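Local coordinates for coatomer subunit delta (Saccharomyces cerevisiae, PDB 5FJZ), which forms part of the COPI coatomer, which probably recognises dilysine-tagged cargo for Golgi-to-ER retrograde transport, and through its mu-homology domain binds a tryptophan-based motif of Dsl1, at residues Ile156-Val161 and Asp185-Thr190; Asp178-Asn183 and Ser191-Lys196. All coordinates share one frame; numbering follows the deposited sequence. Where two conformers were deposited one is given.

Contact 1: Ile156-Val161 and Asp185-Thr190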
# COMPACT_ATOMS: atom_id res chain seq x y z
N ILE A 156 19.44 15.58 -2.42
CA ILE A 156 18.89 15.80 -1.11
C ILE A 156 19.23 14.67 -0.17
O ILE A 156 18.99 13.47 -0.44
CB ILE A 156 17.39 16.05 -1.19
CG1 ILE A 156 17.18 17.33 -2.02
CG2 ILE A 156 16.84 16.30 0.21
CD1 ILE A 156 15.74 17.68 -2.27
N PHE A 157 19.87 15.04 0.94
CA PHE A 157 20.12 14.09 2.04
C PHE A 157 19.17 14.31 3.21
O PHE A 157 18.96 15.47 3.64
CB PHE A 157 21.59 14.27 2.53
CG PHE A 157 22.59 14.09 1.44
CD1 PHE A 157 22.91 15.18 0.59
CD2 PHE A 157 23.25 12.91 1.28
CE1 PHE A 157 23.80 15.01 -0.46
CE2 PHE A 157 24.14 12.71 0.25
CZ PHE A 157 24.45 13.79 -0.59
N THR A 158 18.56 13.24 3.68
CA THR A 158 17.55 13.33 4.76
C THR A 158 18.04 12.54 5.96
O THR A 158 18.42 11.40 5.87
CB THR A 158 16.12 12.91 4.30
OG1 THR A 158 15.81 13.81 3.25
CG2 THR A 158 15.13 13.03 5.45
N ILE A 159 18.02 13.19 7.11
CA ILE A 159 18.35 12.66 8.37
C ILE A 159 17.08 12.58 9.17
O ILE A 159 16.38 13.60 9.33
CB ILE A 159 19.37 13.59 9.17
CG1 ILE A 159 20.50 14.03 8.28
CG2 ILE A 159 19.86 12.83 10.39
CD1 ILE A 159 21.29 12.88 7.66
N PRO A 160 16.75 11.39 9.76
CA PRO A 160 15.44 11.14 10.45
C PRO A 160 15.29 11.66 11.91
O PRO A 160 14.83 10.94 12.81
CB PRO A 160 15.31 9.66 10.41
CG PRO A 160 16.73 9.20 10.48
CD PRO A 160 17.51 10.16 9.62
N VAL A 161 15.55 12.94 12.07
CA VAL A 161 15.48 13.59 13.36
C VAL A 161 14.84 14.92 13.11
O VAL A 161 14.79 15.41 11.98
CB VAL A 161 16.86 13.70 14.04
CG1 VAL A 161 17.40 12.35 14.39
CG2 VAL A 161 17.83 14.45 13.22
N ASP A 185 9.12 16.80 1.71
CA ASP A 185 8.31 15.92 2.55
C ASP A 185 8.07 14.46 2.05
O ASP A 185 7.40 13.72 2.73
CB ASP A 185 7.07 16.63 3.08
CG ASP A 185 6.26 17.17 2.01
OD1 ASP A 185 6.35 16.57 0.94
OD2 ASP A 185 5.51 18.12 2.26
N GLN A 186 8.71 14.07 0.95
CA GLN A 186 8.79 12.66 0.49
C GLN A 186 9.63 11.78 1.45
O GLN A 186 9.61 10.58 1.34
CB GLN A 186 9.47 12.58 -0.90
CG GLN A 186 8.61 13.04 -2.06
CD GLN A 186 8.38 14.54 -2.02
OE1 GLN A 186 9.32 15.33 -2.19
NE2 GLN A 186 7.12 14.96 -1.80
N GLU A 187 10.45 12.38 2.32
CA GLU A 187 11.20 11.62 3.31
C GLU A 187 10.99 12.27 4.65
O GLU A 187 10.87 13.49 4.77
CB GLU A 187 12.72 11.56 2.99
CG GLU A 187 13.08 10.86 1.68
CD GLU A 187 12.63 9.38 1.58
OE1 GLU A 187 12.36 8.73 2.64
OE2 GLU A 187 12.55 8.88 0.41
N MET A 188 10.97 11.48 5.68
CA MET A 188 10.75 11.97 6.99
C MET A 188 12.06 12.46 7.67
O MET A 188 13.02 11.71 7.80
CB MET A 188 10.21 10.85 7.84
CG MET A 188 9.85 11.29 9.26
SD MET A 188 10.05 9.98 10.47
CE MET A 188 9.09 8.65 9.69
N GLY A 189 12.01 13.68 8.21
CA GLY A 189 13.13 14.21 9.05
C GLY A 189 13.58 15.51 8.47
O GLY A 189 12.80 16.28 7.93
N THR A 190 14.87 15.78 8.62
CA THR A 190 15.47 17.03 8.21
C THR A 190 16.30 16.84 6.93
O THR A 190 17.10 15.94 6.84
CB THR A 190 16.35 17.53 9.36
OG1 THR A 190 15.55 17.60 10.56
CG2 THR A 190 16.98 18.87 9.02
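Ile159 and Thr190 pair as an antiparallel, hydrogen-bonded beta bridge, with CA atoms 5.2 Å apart, where two strands of the large mixed sheet of the mu-homology domain meet. Ile159 N donates to Thr190 O at 174°, and Thr190 N returns a bond to Ile159 O. Beyond this pair the chain turns: Pro160 is the centre of an inverse gamma turn, in which Val161 N also donates to Ile159 O (2.9 Å), giving that carbonyl two N-H donors. The loop Asp185-Gly189 approaches this turn at Gly189, whose CA lies 3.3 Å from Ile159 O. A side chain at Gly189 would run into Ile159 O and Pro160 CA, and with the backbone turned as it is there a CB would also press on the preceding carbonyl. Thr158 turns its side chain toward the loop: CG2, anti to its own backbone N, reaches Met188 O at 3.4 Å and Glu187 CB at 3.7 Å. Its hydroxyl is bonded to Ser191 OG. The side chains of Thr158 and Glu187 meet obliquely, and Glu187 folds at chi2, its carboxylate turned from the strand. On the Ile159 side of the sheet, Thr190 OG1 stands beside its own backbone N (chi1 -55°), donates to Val161 O over 2.7 Å and also bonds Gln102 of the second subunit. An alanine at Thr190 would probably leave Val161 O without its hydroxyl donor and Gln102 of that subunit without its mate, while the two backbone bonds could persist. In the bond to Val161 O, OG1 is tilted 32° from the carbonyl plane.

Contact 2: Asp178-Asn183 and Ser191-Lys196; sequences DAEVVN and SIKISK
Val182 lays its CG1 methyl against the Lys193 side chain, 3.7 Å from Lys193 CB, the two side chains crossing at about a right angle. Lys193 CG is anti to the backbone N, and the chain then bends at chi3 and chi4, returning NZ to within 3.6 Å of the same Val182 CG1. Glu180 lies alongside the lysine and points the same way; with CG between its backbone N and carbonyl carbon (chi1 68°), the extended chain brings OE2 to a salt bridge with Lys193 NZ at 2.9 Å. Beneath this ion pair, Lys193 N donates to Glu180 O at 171°, and Glu180 N returns a bond of 3.1 Å to Lys193 O. A water also donates to Lys193 O and to Asp178 O. On the face that carries Ile192, its CG2 meets Ala179 CB (4.1 Å), next to Leu205 of strand 202-210. Toward the loop the ladder opens: Val182 N still donates to Ser191 O, but a second water spans Val182 O (2.7 Å) and Ser191 N. This is an antiparallel beta hairpin, with strand 180-182 at the edge of the large mixed sheet of the mu-homology domain.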
# COMPACT_ATOMS: atom_id res chain seq x y z
N ASP A 178 27.19 26.42 -0.12
CA ASP A 178 25.99 26.35 -0.96
C ASP A 178 24.86 25.41 -0.43
O ASP A 178 23.66 25.61 -0.73
CB ASP A 178 26.33 25.83 -2.33
CG ASP A 178 25.32 26.26 -3.36
OD1 ASP A 178 24.54 27.19 -3.09
OD2 ASP A 178 25.38 25.66 -4.44
N ALA A 179 25.25 24.37 0.33
CA ALA A 179 24.32 23.35 0.88
C ALA A 179 23.35 24.09 1.75
O ALA A 179 23.75 25.05 2.40
CB ALA A 179 25.09 22.38 1.77
N GLU A 180 22.10 23.63 1.81
CA GLU A 180 21.12 24.31 2.62
C GLU A 180 20.00 23.36 3.03
O GLU A 180 19.67 22.47 2.28
CB GLU A 180 20.51 25.53 1.87
CG GLU A 180 19.66 25.14 0.69
CD GLU A 180 19.31 26.29 -0.27
OE1 GLU A 180 19.31 27.45 0.15
OE2 GLU A 180 18.99 26.00 -1.45
N VAL A 181 19.40 23.61 4.19
CA VAL A 181 18.23 22.86 4.55
C VAL A 181 17.11 23.23 3.61
O VAL A 181 16.96 24.42 3.20
CB VAL A 181 17.94 22.78 6.06
CG1 VAL A 181 18.99 23.42 6.93
CG2 VAL A 181 16.51 23.05 6.43
N VAL A 182 16.30 22.24 3.27
CA VAL A 182 15.15 22.38 2.39
C VAL A 182 13.99 21.57 2.92
O VAL A 182 14.15 20.62 3.67
CB VAL A 182 15.43 21.93 0.91
CG1 VAL A 182 16.43 22.87 0.24
CG2 VAL A 182 15.84 20.53 0.88
N ASN A 183 12.78 22.00 2.53
CA ASN A 183 11.65 21.24 2.86
C ASN A 183 11.56 20.13 1.77
O ASN A 183 11.55 20.42 0.62
CB ASN A 183 10.40 22.09 2.85
CG ASN A 183 9.15 21.25 3.06
OD1 ASN A 183 8.32 21.15 2.15
ND2 ASN A 183 8.91 20.83 4.30
N SER A 191 16.09 17.70 5.95
CA SER A 191 16.60 17.52 4.60
C SER A 191 17.55 18.65 4.22
O SER A 191 17.24 19.85 4.39
CB SER A 191 15.51 17.43 3.54
OG SER A 191 14.74 16.25 3.75
N ILE A 192 18.67 18.26 3.65
CA ILE A 192 19.74 19.18 3.20
C ILE A 192 20.00 18.94 1.76
O ILE A 192 20.27 17.81 1.33
CB ILE A 192 21.10 19.01 3.99
CG1 ILE A 192 20.85 19.21 5.46
CG2 ILE A 192 22.11 20.00 3.37
CD1 ILE A 192 21.98 18.68 6.38
N LYS A 193 19.98 20.00 0.97
CA LYS A 193 20.20 19.89 -0.42
C LYS A 193 21.52 20.39 -0.79
O LYS A 193 21.93 21.45 -0.35
CB LYS A 193 19.18 20.74 -1.15
CG LYS A 193 19.31 20.83 -2.66
CD LYS A 193 17.96 21.15 -3.34
CE LYS A 193 17.91 22.55 -3.89
NZ LYS A 193 18.13 23.61 -2.89
N ILE A 194 22.14 19.69 -1.72
CA ILE A 194 23.34 20.15 -2.36
C ILE A 194 23.04 20.49 -3.82
O ILE A 194 22.31 19.75 -4.51
CB ILE A 194 24.46 19.09 -2.18
CG1 ILE A 194 25.37 19.60 -1.08
CG2 ILE A 194 25.33 18.87 -3.40
CD1 ILE A 194 26.09 18.45 -0.42
N SER A 195 23.58 21.58 -4.30
CA SER A 195 23.28 22.07 -5.65
C SER A 195 23.71 21.17 -6.77
O SER A 195 22.95 20.94 -7.71
CB SER A 195 23.91 23.46 -5.84
OG SER A 195 22.98 24.29 -6.49
N LYS A 196 24.92 20.61 -6.67
CA LYS A 196 25.48 19.74 -7.68
C LYS A 196 26.43 18.69 -7.12
O LYS A 196 27.20 18.98 -6.18
CB LYS A 196 26.37 20.55 -8.67
CG LYS A 196 25.62 21.58 -9.52
CD LYS A 196 26.63 22.44 -10.28
CE LYS A 196 26.09 23.83 -10.59
NZ LYS A 196 25.08 23.81 -11.69
O HOH W 1 21.52 23.70 -2.31
O HOH W 2 14.02 19.94 6.24

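Overall arrangement
Contacts 1 and 2 share strand 190-194, which has strand 155-159 on one flank and strand 180-182 on the other; their centres are 11 Å apart. Two bonds tie them together: Phe157 O with Ile192 N at 2.8 Å, continuing the backbone ladder, and the Thr158 OG1 to Ser191 OG bond, 2.7 Å. Ile156 CG2 also packs on Ser191 CB. Residues 185-189 of contact 1 form most of the loop that closes the hairpin of contact 2. Both contacts touch the second subunit, through Thr190 and Asn183, whereas the bound peptide packs on Asp185 and Met188 of contact 1.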